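Local structure of acylphosphatase (Bacillus subtilis, 3BR8) at residues V15-E24 / A59-V69. The protein catalyses the hydrolysis of acyl phosphates, releasing a carboxylate and inorganic phosphate. Numbering follows the deposited sequence.
Sequences VGFRYFVQME and AVKNGSPFSKV. With PO4 (phosphate ion), chain B.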
loop_
_atom_site.group_PDB
_atom_site.type_symbol
_atom_site.label_atom_id
_atom_site.label_comp_id
_atom_site.label_asym_id
_atom_site.label_seq_id
_atom_site.Cartn_x
_atom_site.Cartn_y
_atom_site.Cartn_z
ATOM N N VAL A 15 -10.279 0.962 10.248
ATOM C CA VAL A 15 -11.026 -0.085 9.538
ATOM C C VAL A 15 -10.162 -1.304 9.204
ATOM O O VAL A 15 -10.509 -2.083 8.314
ATOM C CB VAL A 15 -11.689 0.445 8.225
ATOM C CG1 VAL A 15 -12.874 1.366 8.535
ATOM C CG2 VAL A 15 -10.662 1.162 7.343
ATOM N N GLY A 16 -9.052 -1.479 9.920
ATOM C CA GLY A 16 -8.142 -2.584 9.643
ATOM C C GLY A 16 -7.475 -2.498 8.275
ATOM O O GLY A 16 -7.091 -3.520 7.681
ATOM N N PHE A 17 -7.297 -1.279 7.775
ATOM C CA PHE A 17 -6.720 -1.089 6.435
ATOM C C PHE A 17 -5.228 -1.407 6.400
ATOM O O PHE A 17 -4.741 -2.006 5.429
ATOM C CB PHE A 17 -6.958 0.348 5.935
ATOM C CG PHE A 17 -7.015 0.470 4.428
ATOM C CD1 PHE A 17 -5.890 0.804 3.680
ATOM C CD2 PHE A 17 -8.225 0.289 3.763
ATOM C CE1 PHE A 17 -5.982 0.917 2.276
ATOM C CE2 PHE A 17 -8.308 0.403 2.395
ATOM C CZ PHE A 17 -7.192 0.698 1.658
ATOM N N ARG A 18 -4.488 -1.010 7.434
ATOM C CA ARG A 18 -3.061 -1.294 7.442
ATOM C C ARG A 18 -2.795 -2.797 7.433
ATOM O O ARG A 18 -1.963 -3.271 6.674
ATOM C CB ARG A 18 -2.356 -0.586 8.603
ATOM C CG ARG A 18 -2.372 0.945 8.473
ATOM C CD ARG A 18 -1.899 1.623 9.747
ATOM N NE ARG A 18 -2.778 1.283 10.865
ATOM C CZ ARG A 18 -2.577 1.656 12.127
ATOM N NH1 ARG A 18 -1.530 2.407 12.459
ATOM N NH2 ARG A 18 -3.437 1.280 13.066
ATOM N N TYR A 19 -3.524 -3.542 8.263
ATOM C CA TYR A 19 -3.445 -5.003 8.266
ATOM C C TYR A 19 -3.760 -5.584 6.880
ATOM O O TYR A 19 -3.045 -6.467 6.389
ATOM C CB TYR A 19 -4.407 -5.583 9.307
ATOM C CG TYR A 19 -4.717 -7.048 9.096
ATOM C CD1 TYR A 19 -3.856 -8.050 9.561
ATOM C CD2 TYR A 19 -5.867 -7.438 8.404
ATOM C CE1 TYR A 19 -4.152 -9.400 9.347
ATOM C CE2 TYR A 19 -6.156 -8.771 8.172
ATOM C CZ TYR A 19 -5.296 -9.742 8.637
ATOM O OH TYR A 19 -5.597 -11.054 8.405
ATOM N N PHE A 20 -4.841 -5.117 6.257
ATOM C CA PHE A 20 -5.225 -5.604 4.940
ATOM C C PHE A 20 -4.127 -5.373 3.909
ATOM O O PHE A 20 -3.779 -6.283 3.151
ATOM C CB PHE A 20 -6.530 -4.942 4.494
ATOM C CG PHE A 20 -6.835 -5.155 3.046
ATOM C CD1 PHE A 20 -7.213 -6.412 2.583
ATOM C CD2 PHE A 20 -6.711 -4.117 2.137
ATOM C CE1 PHE A 20 -7.479 -6.634 1.243
ATOM C CE2 PHE A 20 -6.975 -4.335 0.791
ATOM C CZ PHE A 20 -7.357 -5.595 0.346
ATOM N N VAL A 21 -3.595 -4.155 3.875
ATOM C CA VAL A 21 -2.532 -3.821 2.929
ATOM C C VAL A 21 -1.310 -4.706 3.177
ATOM O O VAL A 21 -0.701 -5.201 2.234
ATOM C CB VAL A 21 -2.149 -2.337 3.031
ATOM C CG1 VAL A 21 -0.867 -2.027 2.247
ATOM C CG2 VAL A 21 -3.286 -1.459 2.540
ATOM N N GLN A 22 -0.963 -4.917 4.442
ATOM C CA GLN A 22 0.182 -5.768 4.765
ATOM C C GLN A 22 -0.010 -7.220 4.303
ATOM O O GLN A 22 0.928 -7.848 3.779
ATOM C CB GLN A 22 0.471 -5.724 6.262
ATOM C CG GLN A 22 1.681 -6.522 6.707
ATOM C CD GLN A 22 1.776 -6.535 8.196
ATOM O OE1 GLN A 22 0.790 -6.813 8.879
ATOM N NE2 GLN A 22 2.944 -6.193 8.727
ATOM N N MET A 23 -1.207 -7.767 4.491
ATOM C CA MET A 23 -1.474 -9.130 4.027
ATOM C C MET A 23 -1.361 -9.222 2.525
ATOM O O MET A 23 -0.798 -10.185 2.008
ATOM C CB MET A 23 -2.849 -9.646 4.480
ATOM C CG MET A 23 -3.055 -9.770 5.999
ATOM S SD MET A 23 -1.830 -10.765 6.893
ATOM C CE MET A 23 -0.694 -9.486 7.492
ATOM N N GLU A 24 -1.872 -8.210 1.823
ATOM C CA GLU A 24 -1.774 -8.204 0.363
ATOM C C GLU A 24 -0.331 -8.072 -0.089
ATOM O O GLU A 24 0.095 -8.739 -1.037
ATOM C CB GLU A 24 -2.617 -7.074 -0.226
ATOM C CG GLU A 24 -4.085 -7.405 -0.331
ATOM C CD GLU A 24 -4.385 -8.586 -1.260
ATOM O OE1 GLU A 24 -3.754 -8.754 -2.329
ATOM O OE2 GLU A 24 -5.316 -9.325 -0.920
ATOM N N ALA A 59 -5.927 -4.675 -5.759
ATOM C CA ALA A 59 -6.387 -5.247 -4.489
ATOM C C ALA A 59 -6.607 -4.165 -3.438
ATOM O O ALA A 59 -7.602 -4.178 -2.713
ATOM C CB ALA A 59 -5.404 -6.301 -3.977
ATOM N N VAL A 60 -5.687 -3.209 -3.374
ATOM C CA VAL A 60 -5.796 -2.115 -2.408
ATOM C C VAL A 60 -7.121 -1.362 -2.585
ATOM O O VAL A 60 -7.783 -1.006 -1.600
ATOM C CB VAL A 60 -4.565 -1.159 -2.486
ATOM C CG1 VAL A 60 -4.798 0.152 -1.706
ATOM C CG2 VAL A 60 -3.305 -1.866 -1.965
ATOM N N LYS A 61 -7.519 -1.142 -3.836
ATOM C CA LYS A 61 -8.774 -0.447 -4.133
ATOM C C LYS A 61 -9.988 -1.135 -3.503
ATOM O O LYS A 61 -10.951 -0.463 -3.137
ATOM C CB LYS A 61 -8.988 -0.323 -5.643
ATOM C CG LYS A 61 -8.064 0.658 -6.325
ATOM C CD LYS A 61 -8.245 0.602 -7.840
ATOM C CE LYS A 61 -7.177 1.408 -8.562
ATOM N NZ LYS A 61 -7.237 1.244 -10.047
ATOM N N ASN A 62 -9.952 -2.464 -3.400
ATOM C CA ASN A 62 -11.047 -3.220 -2.779
ATOM C C ASN A 62 -11.147 -3.012 -1.265
ATOM O O ASN A 62 -12.234 -3.110 -0.674
ATOM C CB ASN A 62 -10.935 -4.709 -3.116
ATOM C CG ASN A 62 -11.117 -4.984 -4.593
ATOM O OD1 ASN A 62 -11.931 -4.345 -5.264
ATOM N ND2 ASN A 62 -10.355 -5.939 -5.111
ATOM N N GLY A 63 -10.012 -2.742 -0.635
ATOM C CA GLY A 63 -9.996 -2.341 0.767
ATOM C C GLY A 63 -10.267 -3.435 1.773
ATOM O O GLY A 63 -10.414 -4.611 1.424
ATOM N N SER A 64 -10.326 -3.005 3.031
ATOM C CA SER A 64 -10.624 -3.837 4.188
ATOM C C SER A 64 -12.117 -3.708 4.507
ATOM O O SER A 64 -12.778 -2.810 3.987
ATOM C CB SER A 64 -9.800 -3.324 5.372
ATOM O OG SER A 64 -10.109 -1.955 5.623
ATOM N N PRO A 65 -12.652 -4.588 5.381
ATOM C CA PRO A 65 -14.052 -4.427 5.793
ATOM C C PRO A 65 -14.361 -3.038 6.356
ATOM O O PRO A 65 -13.585 -2.488 7.145
ATOM C CB PRO A 65 -14.237 -5.525 6.848
ATOM C CG PRO A 65 -13.235 -6.579 6.429
ATOM C CD PRO A 65 -12.041 -5.785 5.994
ATOM N N PHE A 66 -15.491 -2.488 5.908
ATOM C CA PHE A 66 -15.990 -1.158 6.295
ATOM C C PHE A 66 -15.240 0.021 5.691
ATOM O O PHE A 66 -15.641 1.160 5.878
ATOM C CB PHE A 66 -16.136 -1.014 7.817
ATOM C CG PHE A 66 -17.014 -2.065 8.414
ATOM C CD1 PHE A 66 -16.456 -3.139 9.085
ATOM C CD2 PHE A 66 -18.400 -2.023 8.231
ATOM C CE1 PHE A 66 -17.264 -4.151 9.595
ATOM C CE2 PHE A 66 -19.210 -3.017 8.742
ATOM C CZ PHE A 66 -18.639 -4.087 9.422
ATOM N N SER A 67 -14.158 -0.252 4.963
ATOM C CA SER A 67 -13.433 0.814 4.276
ATOM C C SER A 67 -14.154 1.233 3.007
ATOM O O SER A 67 -14.938 0.470 2.440
ATOM C CB SER A 67 -12.007 0.375 3.948
ATOM O OG SER A 67 -11.972 -0.507 2.830
ATOM N N LYS A 68 -13.896 2.467 2.582
ATOM C CA LYS A 68 -14.262 2.907 1.244
ATOM C C LYS A 68 -13.135 3.743 0.660
ATOM O O LYS A 68 -12.842 4.836 1.153
ATOM C CB LYS A 68 -15.572 3.702 1.251
ATOM C CG LYS A 68 -16.064 4.070 -0.146
ATOM C CD LYS A 68 -17.297 4.947 -0.093
ATOM N N VAL A 69 -12.494 3.209 -0.377
ATOM C CA VAL A 69 -11.432 3.919 -1.093
ATOM C C VAL A 69 -12.055 4.868 -2.112
ATOM O O VAL A 69 -12.737 4.427 -3.043
ATOM C CB VAL A 69 -10.461 2.941 -1.799
ATOM C CG1 VAL A 69 -9.451 3.685 -2.655
ATOM C CG2 VAL A 69 -9.744 2.086 -0.768
HETATM P P PO4 B . -6.503 0.977 10.655
HETATM O O1 PO4 B . -7.304 1.149 9.365
HETATM O O2 PO4 B . -7.382 0.116 11.537
HETATM O O3 PO4 B . -6.288 2.360 11.249
HETATM O O4 PO4 B . -5.220 0.234 10.311
#
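The phosphate-binding loop of acylphosphatase, which runs into helix 17-27, packs against the turn joining helix 50-62 to strand 68-77, and Ser64 ties the two together. Its OG donates to Val15 O over 2.7 Å, coming from above the carbonyl plane. A chi1 of 58° turns OG of Ser64 back over its own backbone, toward Val15 O, and leaves Ser64 OG 3.5 Å from Phe17 CD2. The connection leaves the helix at Gly63 and contains a type II beta turn from Ser64 to Ser67, in which Ser64 O accepts from both Ser67 N and Ser67 OG, the hydroxyl pointing at a lone pair of Ser64 O, in that carbonyl's plane. Val15 rests on this turn through CG2, 3.7 Å from Ser67 CB. The Phe17 ring, which meets Ser67 OG at its edge, reaches inward to Val8 of strand 2-9; its CZ lies 3.8 Å from Val69 CG2, the two side chains crossing at about a right angle. In this ferredoxin-like alpha+beta sandwich both helices lie on one face of the sheet, and Phe20 packs from helix 17-27 onto the C-terminal end of helix 50-62 and the residues that follow it. Gly63 O stands 3.3 Å above the centre of its ring, while Ala59 O approaches the edge in plane, 3.4 Å from Phe20 CZ. Cut back to alanine, Phe20 would probably leave a gap against the end of helix 50-62, with Gly63 O and Ala59 O losing the ring they rest against. Farther along, Glu24 bends at chi2 (-62°) and brings OE1 to Ala59 CB, the same oxygen that forms a salt bridge with Arg28. On the side of the loop away from Ser64, the amides of Val15, Gly16, Phe17 and Arg18 donate to the phosphate, probably from the crystallisation liquor, and the catalytic Arg18 adds NE, 2.7 Å from phosphate O4; Gly14 N and the catalytic Asn36 ND2 complete the site.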